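Serine protease pet (PDB 4OM9) is a secreted autotransporter enterotoxin of enteroaggregative Escherichia coli that acts as a serine protease, probably cleaving the host cytoskeletal protein alpha-fodrin. Local coordinates at residues Q259-N265 against L295-G301; G312-F318 against F336-D342; K832-N836 against M852-T856. All coordinates share one frame; numbering follows the deposited sequence.

Contact 1: Q259-N265 against L295-G301; sequences QNVNIDN and LVFSGGG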
loop_
_atom_site.group_PDB
_atom_site.type_symbol
_atom_site.label_atom_id
_atom_site.label_comp_id
_atom_site.label_asym_id
_atom_site.label_seq_id
_atom_site.Cartn_x
_atom_site.Cartn_y
_atom_site.Cartn_z
ATOM N N GLN A 259 -35.661 -8.394 -29.460
ATOM C CA GLN A 259 -35.805 -8.961 -30.798
ATOM C C GLN A 259 -34.631 -9.884 -31.090
ATOM O O GLN A 259 -33.492 -9.438 -31.275
ATOM C CB GLN A 259 -35.905 -7.878 -31.878
ATOM C CG GLN A 259 -36.080 -8.485 -33.263
ATOM C CD GLN A 259 -36.236 -7.479 -34.377
ATOM O OE1 GLN A 259 -36.466 -6.289 -34.157
ATOM N NE2 GLN A 259 -36.114 -7.965 -35.597
ATOM N N ASN A 260 -34.908 -11.180 -31.114
ATOM C CA ASN A 260 -33.875 -12.152 -31.411
ATOM C C ASN A 260 -33.440 -12.115 -32.880
ATOM O O ASN A 260 -34.261 -12.119 -33.790
ATOM C CB ASN A 260 -34.361 -13.557 -31.022
ATOM C CG ASN A 260 -34.509 -13.728 -29.506
ATOM O OD1 ASN A 260 -35.605 -13.971 -28.995
ATOM N ND2 ASN A 260 -33.403 -13.589 -28.787
ATOM N N VAL A 261 -32.139 -12.061 -33.115
ATOM C CA VAL A 261 -31.642 -12.188 -34.475
ATOM C C VAL A 261 -30.720 -13.380 -34.559
ATOM O O VAL A 261 -29.609 -13.365 -34.029
ATOM C CB VAL A 261 -30.907 -10.942 -34.945
ATOM C CG1 VAL A 261 -30.605 -11.069 -36.423
ATOM C CG2 VAL A 261 -31.744 -9.696 -34.665
ATOM N N ASN A 262 -31.214 -14.427 -35.199
ATOM C CA ASN A 262 -30.442 -15.637 -35.403
ATOM C C ASN A 262 -29.628 -15.544 -36.673
ATOM O O ASN A 262 -30.142 -15.744 -37.777
ATOM C CB ASN A 262 -31.361 -16.851 -35.444
ATOM C CG ASN A 262 -32.025 -17.106 -34.115
ATOM O OD1 ASN A 262 -31.353 -17.395 -33.123
ATOM N ND2 ASN A 262 -33.347 -16.993 -34.080
ATOM N N ILE A 263 -28.350 -15.228 -36.501
ATOM C CA ILE A 263 -27.454 -15.040 -37.624
ATOM C C ILE A 263 -26.811 -16.368 -37.996
ATOM O O ILE A 263 -26.649 -16.670 -39.179
ATOM C CB ILE A 263 -26.385 -13.991 -37.309
ATOM C CG1 ILE A 263 -27.042 -12.686 -36.870
ATOM C CG2 ILE A 263 -25.486 -13.746 -38.522
ATOM C CD1 ILE A 263 -26.061 -11.544 -36.759
ATOM N N ASP A 264 -26.450 -17.148 -36.981
ATOM C CA ASP A 264 -26.001 -18.528 -37.171
ATOM C C ASP A 264 -24.879 -18.651 -38.203
ATOM O O ASP A 264 -24.980 -19.435 -39.141
ATOM C CB ASP A 264 -27.177 -19.416 -37.598
ATOM C CG ASP A 264 -28.325 -19.389 -36.605
ATOM O OD1 ASP A 264 -28.625 -18.304 -36.065
ATOM O OD2 ASP A 264 -28.929 -20.454 -36.354
ATOM N N ASN A 265 -23.826 -17.858 -38.028
ATOM C CA ASN A 265 -22.660 -17.853 -38.917
ATOM C C ASN A 265 -22.928 -17.312 -40.314
ATOM O O ASN A 265 -22.032 -17.295 -41.153
ATOM C CB ASN A 265 -22.060 -19.254 -39.041
ATOM C CG ASN A 265 -21.239 -19.645 -37.827
ATOM O OD1 ASN A 265 -20.954 -18.816 -36.962
ATOM N ND2 ASN A 265 -20.844 -20.914 -37.765
ATOM N N LEU A 295 -31.394 -5.472 -30.425
ATOM C CA LEU A 295 -31.144 -6.533 -31.370
ATOM C C LEU A 295 -30.245 -7.531 -30.675
ATOM O O LEU A 295 -29.062 -7.270 -30.450
ATOM C CB LEU A 295 -30.509 -6.009 -32.659
ATOM C CG LEU A 295 -31.320 -4.924 -33.357
ATOM C CD1 LEU A 295 -30.707 -4.546 -34.732
ATOM C CD2 LEU A 295 -32.769 -5.366 -33.517
ATOM N N VAL A 296 -30.818 -8.674 -30.327
ATOM C CA VAL A 296 -30.114 -9.697 -29.571
ATOM C C VAL A 296 -29.625 -10.759 -30.540
ATOM O O VAL A 296 -30.396 -11.631 -30.959
ATOM C CB VAL A 296 -31.016 -10.315 -28.499
ATOM C CG1 VAL A 296 -30.245 -11.298 -27.641
ATOM C CG2 VAL A 296 -31.616 -9.218 -27.634
ATOM N N PHE A 297 -28.342 -10.662 -30.892
ATOM C CA PHE A 297 -27.722 -11.501 -31.909
ATOM C C PHE A 297 -27.258 -12.830 -31.350
ATOM O O PHE A 297 -26.744 -12.887 -30.250
ATOM C CB PHE A 297 -26.533 -10.773 -32.540
ATOM C CG PHE A 297 -26.898 -9.473 -33.198
ATOM C CD1 PHE A 297 -27.640 -9.461 -34.373
ATOM C CD2 PHE A 297 -26.498 -8.269 -32.649
ATOM C CE1 PHE A 297 -27.973 -8.276 -34.989
ATOM C CE2 PHE A 297 -26.832 -7.072 -33.259
ATOM C CZ PHE A 297 -27.578 -7.076 -34.430
ATOM N N SER A 298 -27.425 -13.898 -32.118
ATOM C CA SER A 298 -26.978 -15.209 -31.664
ATOM C C SER A 298 -26.442 -16.038 -32.821
ATOM O O SER A 298 -26.786 -15.800 -33.973
ATOM C CB SER A 298 -28.116 -15.948 -30.959
ATOM O OG SER A 298 -29.254 -16.020 -31.793
ATOM N N GLY A 299 -25.576 -16.993 -32.501
ATOM C CA GLY A 299 -25.042 -17.918 -33.483
ATOM C C GLY A 299 -23.735 -17.496 -34.127
ATOM O O GLY A 299 -23.109 -18.284 -34.833
ATOM N N GLY A 300 -23.314 -16.258 -33.879
ATOM C CA GLY A 300 -22.135 -15.711 -34.531
ATOM C C GLY A 300 -22.488 -15.243 -35.935
ATOM O O GLY A 300 -23.647 -15.309 -36.346
ATOM N N GLY A 301 -21.495 -14.772 -36.681
ATOM C CA GLY A 301 -21.722 -14.379 -38.059
ATOM C C GLY A 301 -21.360 -12.943 -38.354
ATOM O O GLY A 301 -20.692 -12.285 -37.568
#
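Val261 and Phe297 sit side by side on neighbouring parallel strands and point the same way. Val261 CB lies 3.6 Å from Phe297 CD1, and both methyls of the valine lie near CD1 and CE1 of the ring. Ile263 reaches the first of these carbons too, its CD1 3.5 Å from Phe297 CD1. The isoleucine holds CG1 beside its backbone N (chi1 -55°), with the chain extended beyond it, and this carries CD1 to the ring. This is the tightly packed side. Leu295 continues it, and Ile303 of strand 301-305 touches both Ile263 and Phe297. Leu295, Phe297 and Ile263 are all buried.

The backbones are joined by regular parallel pairing. Val296 N donates to Gln259 O at 2.9 Å, and Val261 N donates to Val296 O at 2.8 Å. Ser298 N and Ile263 N extend the series, bonding to Val261 O and Ser298 O. Past the strands, Asn265 N bonds to Gly300 O at 3.1 Å. Gly299 and Gly301 have positive phi and bring their backbones close against Asp264 and Asn265.

The face with Asn260 and Asn262 is looser and more open. Val296 is an apolar member of it. Asn260 only brushes this valine, with ND2 4.1 Å from Val296 CB. Asn262 OD1 comes within 2.8 Å of Ser298 OG, and both asparagines are exposed to solvent. Parallel strands paired in register from coil to coil are characteristic of the right-handed beta-helix that forms the stalk of autotransporter passenger domains.

Contact 2: G312-F318 against F336-D342; sequences GYGGFIF and FKGAGID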
loop_
_atom_site.group_PDB
_atom_site.type_symbol
_atom_site.label_atom_id
_atom_site.label_comp_id
_atom_site.label_asym_id
_atom_site.label_seq_id
_atom_site.Cartn_x
_atom_site.Cartn_y
_atom_site.Cartn_z
ATOM N N GLY A 312 -32.237 4.050 -31.803
ATOM C CA GLY A 312 -32.934 4.796 -30.773
ATOM C C GLY A 312 -32.602 4.292 -29.372
ATOM O O GLY A 312 -31.454 4.329 -28.924
ATOM N N TYR A 313 -33.610 3.780 -28.683
ATOM C CA TYR A 313 -33.405 3.318 -27.311
ATOM C C TYR A 313 -32.853 1.893 -27.266
ATOM O O TYR A 313 -32.402 1.431 -26.228
ATOM C CB TYR A 313 -34.719 3.405 -26.530
ATOM C CG TYR A 313 -35.248 4.810 -26.339
ATOM C CD1 TYR A 313 -34.412 5.832 -25.934
ATOM C CD2 TYR A 313 -36.588 5.110 -26.553
ATOM C CE1 TYR A 313 -34.882 7.121 -25.747
ATOM C CE2 TYR A 313 -37.069 6.402 -26.362
ATOM C CZ TYR A 313 -36.199 7.403 -25.955
ATOM O OH TYR A 313 -36.646 8.695 -25.755
ATOM N N GLY A 314 -32.886 1.192 -28.390
ATOM C CA GLY A 314 -32.291 -0.135 -28.475
ATOM C C GLY A 314 -30.771 -0.088 -28.662
ATOM O O GLY A 314 -30.224 0.967 -28.972
ATOM N N GLY A 315 -30.108 -1.230 -28.467
ATOM C CA GLY A 315 -28.697 -1.399 -28.753
ATOM C C GLY A 315 -28.348 -2.837 -29.109
ATOM O O GLY A 315 -29.241 -3.681 -29.208
ATOM N N PHE A 316 -27.056 -3.119 -29.280
ATOM C CA PHE A 316 -26.587 -4.452 -29.667
ATOM C C PHE A 316 -26.290 -5.354 -28.484
ATOM O O PHE A 316 -25.519 -4.999 -27.590
ATOM C CB PHE A 316 -25.317 -4.362 -30.527
ATOM C CG PHE A 316 -25.546 -3.856 -31.924
ATOM C CD1 PHE A 316 -26.826 -3.750 -32.446
ATOM C CD2 PHE A 316 -24.462 -3.503 -32.729
ATOM C CE1 PHE A 316 -27.029 -3.292 -33.745
ATOM C CE2 PHE A 316 -24.649 -3.037 -34.031
ATOM C CZ PHE A 316 -25.932 -2.937 -34.542
ATOM N N ILE A 317 -26.875 -6.544 -28.496
ATOM C CA ILE A 317 -26.593 -7.521 -27.467
ATOM C C ILE A 317 -26.148 -8.804 -28.128
ATOM O O ILE A 317 -26.814 -9.299 -29.028
ATOM C CB ILE A 317 -27.818 -7.780 -26.570
ATOM C CG1 ILE A 317 -28.204 -6.512 -25.801
ATOM C CG2 ILE A 317 -27.568 -8.963 -25.623
ATOM C CD1 ILE A 317 -29.407 -6.719 -24.794
ATOM N N PHE A 318 -25.016 -9.338 -27.679
ATOM C CA PHE A 318 -24.420 -10.522 -28.281
ATOM C C PHE A 318 -24.398 -11.662 -27.291
ATOM O O PHE A 318 -24.191 -11.437 -26.107
ATOM C CB PHE A 318 -22.997 -10.227 -28.758
ATOM C CG PHE A 318 -22.930 -9.252 -29.886
ATOM C CD1 PHE A 318 -22.894 -7.892 -29.637
ATOM C CD2 PHE A 318 -22.916 -9.695 -31.200
ATOM C CE1 PHE A 318 -22.844 -7.002 -30.687
ATOM C CE2 PHE A 318 -22.867 -8.810 -32.237
ATOM C CZ PHE A 318 -22.830 -7.466 -31.985
ATOM N N PHE A 336 -23.074 3.685 -36.199
ATOM C CA PHE A 336 -24.096 3.105 -35.356
ATOM C C PHE A 336 -24.348 3.987 -34.149
ATOM O O PHE A 336 -23.420 4.603 -33.612
ATOM C CB PHE A 336 -23.716 1.710 -34.890
ATOM C CG PHE A 336 -24.655 1.150 -33.849
ATOM C CD1 PHE A 336 -25.949 0.788 -34.191
ATOM C CD2 PHE A 336 -24.239 0.987 -32.538
ATOM C CE1 PHE A 336 -26.813 0.265 -33.252
ATOM C CE2 PHE A 336 -25.098 0.467 -31.577
ATOM C CZ PHE A 336 -26.392 0.108 -31.932
ATOM N N LYS A 337 -25.611 4.039 -33.733
ATOM C CA LYS A 337 -26.005 4.742 -32.522
ATOM C C LYS A 337 -27.110 3.977 -31.822
ATOM O O LYS A 337 -28.005 3.428 -32.477
ATOM C CB LYS A 337 -26.475 6.159 -32.837
ATOM C CG LYS A 337 -26.899 6.939 -31.609
ATOM C CD LYS A 337 -27.265 8.369 -31.955
ATOM C CE LYS A 337 -27.652 9.151 -30.707
ATOM N NZ LYS A 337 -27.832 10.604 -31.000
ATOM N N GLY A 338 -27.054 3.952 -30.496
ATOM C CA GLY A 338 -28.106 3.351 -29.694
ATOM C C GLY A 338 -27.782 3.282 -28.212
ATOM O O GLY A 338 -27.042 4.101 -27.682
ATOM N N ALA A 339 -28.346 2.273 -27.552
ATOM C CA ALA A 339 -28.233 2.085 -26.108
ATOM C C ALA A 339 -26.817 1.689 -25.717
ATOM O O ALA A 339 -26.370 1.955 -24.617
ATOM C CB ALA A 339 -29.222 1.032 -25.650
ATOM N N GLY A 340 -26.111 1.063 -26.649
ATOM C CA GLY A 340 -24.732 0.674 -26.434
ATOM C C GLY A 340 -24.479 -0.704 -27.005
ATOM O O GLY A 340 -25.211 -1.181 -27.873
ATOM N N ILE A 341 -23.437 -1.351 -26.506
ATOM C CA ILE A 341 -23.068 -2.674 -26.972
ATOM C C ILE A 341 -22.855 -3.563 -25.749
ATOM O O ILE A 341 -22.130 -3.188 -24.836
ATOM C CB ILE A 341 -21.797 -2.625 -27.844
ATOM C CG1 ILE A 341 -22.010 -1.699 -29.046
ATOM C CG2 ILE A 341 -21.369 -4.031 -28.269
ATOM C CD1 ILE A 341 -20.804 -1.582 -29.982
ATOM N N ASP A 342 -23.505 -4.722 -25.728
ATOM C CA ASP A 342 -23.430 -5.649 -24.606
ATOM C C ASP A 342 -22.976 -6.999 -25.140
ATOM O O ASP A 342 -23.739 -7.703 -25.785
ATOM C CB ASP A 342 -24.795 -5.754 -23.898
ATOM C CG ASP A 342 -24.769 -6.660 -22.653
ATOM O OD1 ASP A 342 -23.676 -7.090 -22.231
ATOM O OD2 ASP A 342 -25.863 -6.932 -22.078
#
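Phe316 and Phe336 reach each other through different first torsions. Phe336 sets CG opposite its backbone N (chi1 172°), whereas Phe316 keeps CG beside its own N (chi1 -72°). The side chains approach from opposite directions and stack face to face. The ring centroids are 4.0 Å apart and the planes are 17° from parallel. Phe336 CZ lies over the centre of the Phe316 ring, and Phe316 CE2 lies over the centre of the Phe336 ring. The stack is thus offset (parallel-displaced). The far face of Phe336 is backed by Gly338 N, and Gly315 CA sits at its edge. Trp351 of strand 348-352 touches both phenylalanines and Ile341, so the stack belongs to a larger apolar cluster.

Strands 316-318 and 341-343 are neighbours in a parallel sheet of the right-handed beta-helix, and the stacked rings lie in its interior. Phe316 N donates to Gly340 O at 3.0 Å. Asp342 N then bonds to Phe316 O, and Phe318 N to Asp342 O, each at 2.8 Å. Phe318 also packs its CE1 against Ile341 CG2 at 4.1 Å.

Ahead of strands 316-318 and 341-343, the chain turns are drawn together by Ala339 N, which bonds to Gly314 O at 2.7 Å. Ala339 CB points to the same turn, 3.3 Å from Tyr313 O. Gly314 O also lies 3.3 Å from Gly338 CA. On the opposite side of the strands from the rings, Ile317 CG1 runs alongside Asp342 CB. Ile317 and Asp342 are partly exposed; Tyr110 touches Ile317, and also Ala339 in the turn.

Contact 3: K832-N836 against M852-T856; sequences KNIFN and MRTNT
Phe835 brings its ring up to the backbone of Arg853 to Asn855. Its CG stands beside the backbone N (chi1 -59°), which swings the ring toward the other segment. CE1 comes 3.5 Å from Thr854 CA. The far end of the ring reaches Asn855, with CZ 3.6 Å from OD1. The ring and amide planes are 42° apart.

Asn855 holds CG between its backbone N and carbonyl carbon (chi1 59°). From there the amide also crosses the side chain of Asn833 at about a right angle. The two OD1 atoms of Asn833 and Asn855 are 4.0 Å apart. Asn833 OD1 is buried here without a polar partner, while Asn855 ND2 bonds to Gln858 OE1.

Arg853 is bent at chi3, which turns its guanidinium back toward the first segment. Ile834 O lies at the edge of that group, in its plane, 3.4 Å from NH2. The same nitrogen makes a weak hydrogen bond to Gly831 O. Thr854 points away and bonds through OG1 to Gln858 O.

The contact is surface packing between two segments that contain no regular strand. They lie well beyond strand 794-796, toward the C-terminal end of the elongated beta-helix passenger domain of the autotransporter.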
loop_
_atom_site.group_PDB
_atom_site.type_symbol
_atom_site.label_atom_id
_atom_site.label_comp_id
_atom_site.label_asym_id
_atom_site.label_seq_id
_atom_site.Cartn_x
_atom_site.Cartn_y
_atom_site.Cartn_z
ATOM N N LYS A 832 53.700 0.774 12.504
ATOM C CA LYS A 832 55.146 0.540 12.510
ATOM C C LYS A 832 55.822 1.146 13.724
ATOM O O LYS A 832 56.196 2.320 13.710
ATOM C CB LYS A 832 55.776 1.099 11.231
ATOM C CG LYS A 832 56.221 0.035 10.238
ATOM C CD LYS A 832 55.199 -1.090 10.119
ATOM C CE LYS A 832 53.897 -0.624 9.482
ATOM N NZ LYS A 832 52.813 -1.625 9.668
ATOM N N ASN A 833 55.983 0.329 14.763
ATOM C CA ASN A 833 56.494 0.786 16.051
ATOM C C ASN A 833 55.625 1.917 16.594
ATOM O O ASN A 833 56.114 2.822 17.268
ATOM C CB ASN A 833 57.956 1.233 15.939
ATOM C CG ASN A 833 58.921 0.293 16.653
ATOM O OD1 ASN A 833 58.601 -0.863 16.936
ATOM N ND2 ASN A 833 60.116 0.790 16.940
ATOM N N ILE A 834 54.333 1.856 16.284
ATOM C CA ILE A 834 53.366 2.842 16.756
ATOM C C ILE A 834 52.418 2.179 17.748
ATOM O O ILE A 834 51.520 1.431 17.367
ATOM C CB ILE A 834 52.570 3.465 15.590
ATOM C CG1 ILE A 834 53.519 3.843 14.450
ATOM C CG2 ILE A 834 51.790 4.678 16.069
ATOM C CD1 ILE A 834 52.849 4.506 13.275
ATOM N N PHE A 835 52.633 2.459 19.026
ATOM C CA PHE A 835 51.957 1.751 20.102
ATOM C C PHE A 835 50.774 2.545 20.647
ATOM O O PHE A 835 50.813 3.774 20.683
ATOM C CB PHE A 835 52.962 1.439 21.215
ATOM C CG PHE A 835 54.119 0.602 20.755
ATOM C CD1 PHE A 835 54.011 -0.778 20.690
ATOM C CD2 PHE A 835 55.307 1.195 20.360
ATOM C CE1 PHE A 835 55.068 -1.550 20.251
ATOM C CE2 PHE A 835 56.367 0.428 19.920
ATOM C CZ PHE A 835 56.249 -0.945 19.868
ATOM N N ASN A 836 49.731 1.839 21.081
ATOM C CA ASN A 836 48.475 2.489 21.454
ATOM C C ASN A 836 47.927 2.066 22.809
ATOM O O ASN A 836 48.274 1.005 23.320
ATOM C CB ASN A 836 47.419 2.222 20.380
ATOM C CG ASN A 836 47.791 2.820 19.045
ATOM O OD1 ASN A 836 48.219 3.972 18.967
ATOM N ND2 ASN A 836 47.646 2.036 17.984
ATOM N N MET A 852 49.206 -8.067 23.558
ATOM C CA MET A 852 49.774 -6.727 23.439
ATOM C C MET A 852 51.173 -6.761 22.827
ATOM O O MET A 852 51.835 -7.797 22.831
ATOM C CB MET A 852 49.808 -6.054 24.813
ATOM C CG MET A 852 48.553 -6.317 25.627
ATOM S SD MET A 852 48.189 -5.034 26.832
ATOM C CE MET A 852 46.643 -5.630 27.512
ATOM N N ARG A 853 51.626 -5.631 22.299
ATOM C CA ARG A 853 52.913 -5.593 21.617
ATOM C C ARG A 853 53.928 -4.696 22.313
ATOM O O ARG A 853 53.566 -3.823 23.097
ATOM C CB ARG A 853 52.739 -5.119 20.173
ATOM C CG ARG A 853 51.719 -5.893 19.366
ATOM C CD ARG A 853 51.686 -5.395 17.928
ATOM N NE ARG A 853 51.514 -3.945 17.851
ATOM C CZ ARG A 853 51.843 -3.207 16.795
ATOM N NH1 ARG A 853 52.371 -3.778 15.721
ATOM N NH2 ARG A 853 51.656 -1.894 16.813
ATOM N N THR A 854 55.202 -4.940 22.012
ATOM C CA THR A 854 56.314 -4.069 22.384
ATOM C C THR A 854 57.554 -4.540 21.638
ATOM O O THR A 854 57.647 -5.711 21.265
ATOM C CB THR A 854 56.589 -4.073 23.892
ATOM O OG1 THR A 854 57.712 -3.227 24.173
ATOM C CG2 THR A 854 56.898 -5.480 24.371
ATOM N N ASN A 855 58.498 -3.636 21.394
ATOM C CA ASN A 855 59.768 -4.049 20.802
ATOM C C ASN A 855 60.767 -4.478 21.890
ATOM O O ASN A 855 61.362 -5.549 21.780
ATOM C CB ASN A 855 60.352 -2.942 19.907
ATOM C CG ASN A 855 60.605 -1.643 20.652
ATOM O OD1 ASN A 855 59.710 -0.807 20.790
ATOM N ND2 ASN A 855 61.841 -1.457 21.118
ATOM N N THR A 856 60.919 -3.662 22.936
ATOM C CA THR A 856 61.735 -4.005 24.109
ATOM C C THR A 856 61.735 -2.903 25.163
ATOM O O THR A 856 61.410 -3.142 26.331
ATOM C CB THR A 856 63.214 -4.295 23.744
ATOM O OG1 THR A 856 63.303 -5.553 23.063
ATOM C CG2 THR A 856 64.082 -4.357 25.004
#

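Contacts 1 and 2 are neighbours in one parallel sheet, with centres about 14 Å apart. Strands 294-298 and 316-318 join them: Phe297 N lies 2.8 Å from Ile317 O, and Leu295 O lies 3.0 Å from Ile317 N, both probable hydrogen bonds. Their interiors also meet, as Phe297 packs on Phe316 and Phe318. Together they build neighbouring coils of the beta-helix. Contact 3 belongs to the other end of the molecule. Its centre is about 99 Å from that of contact 1 and about 95 Å from that of contact 2, on the opposite side of the chain's centre.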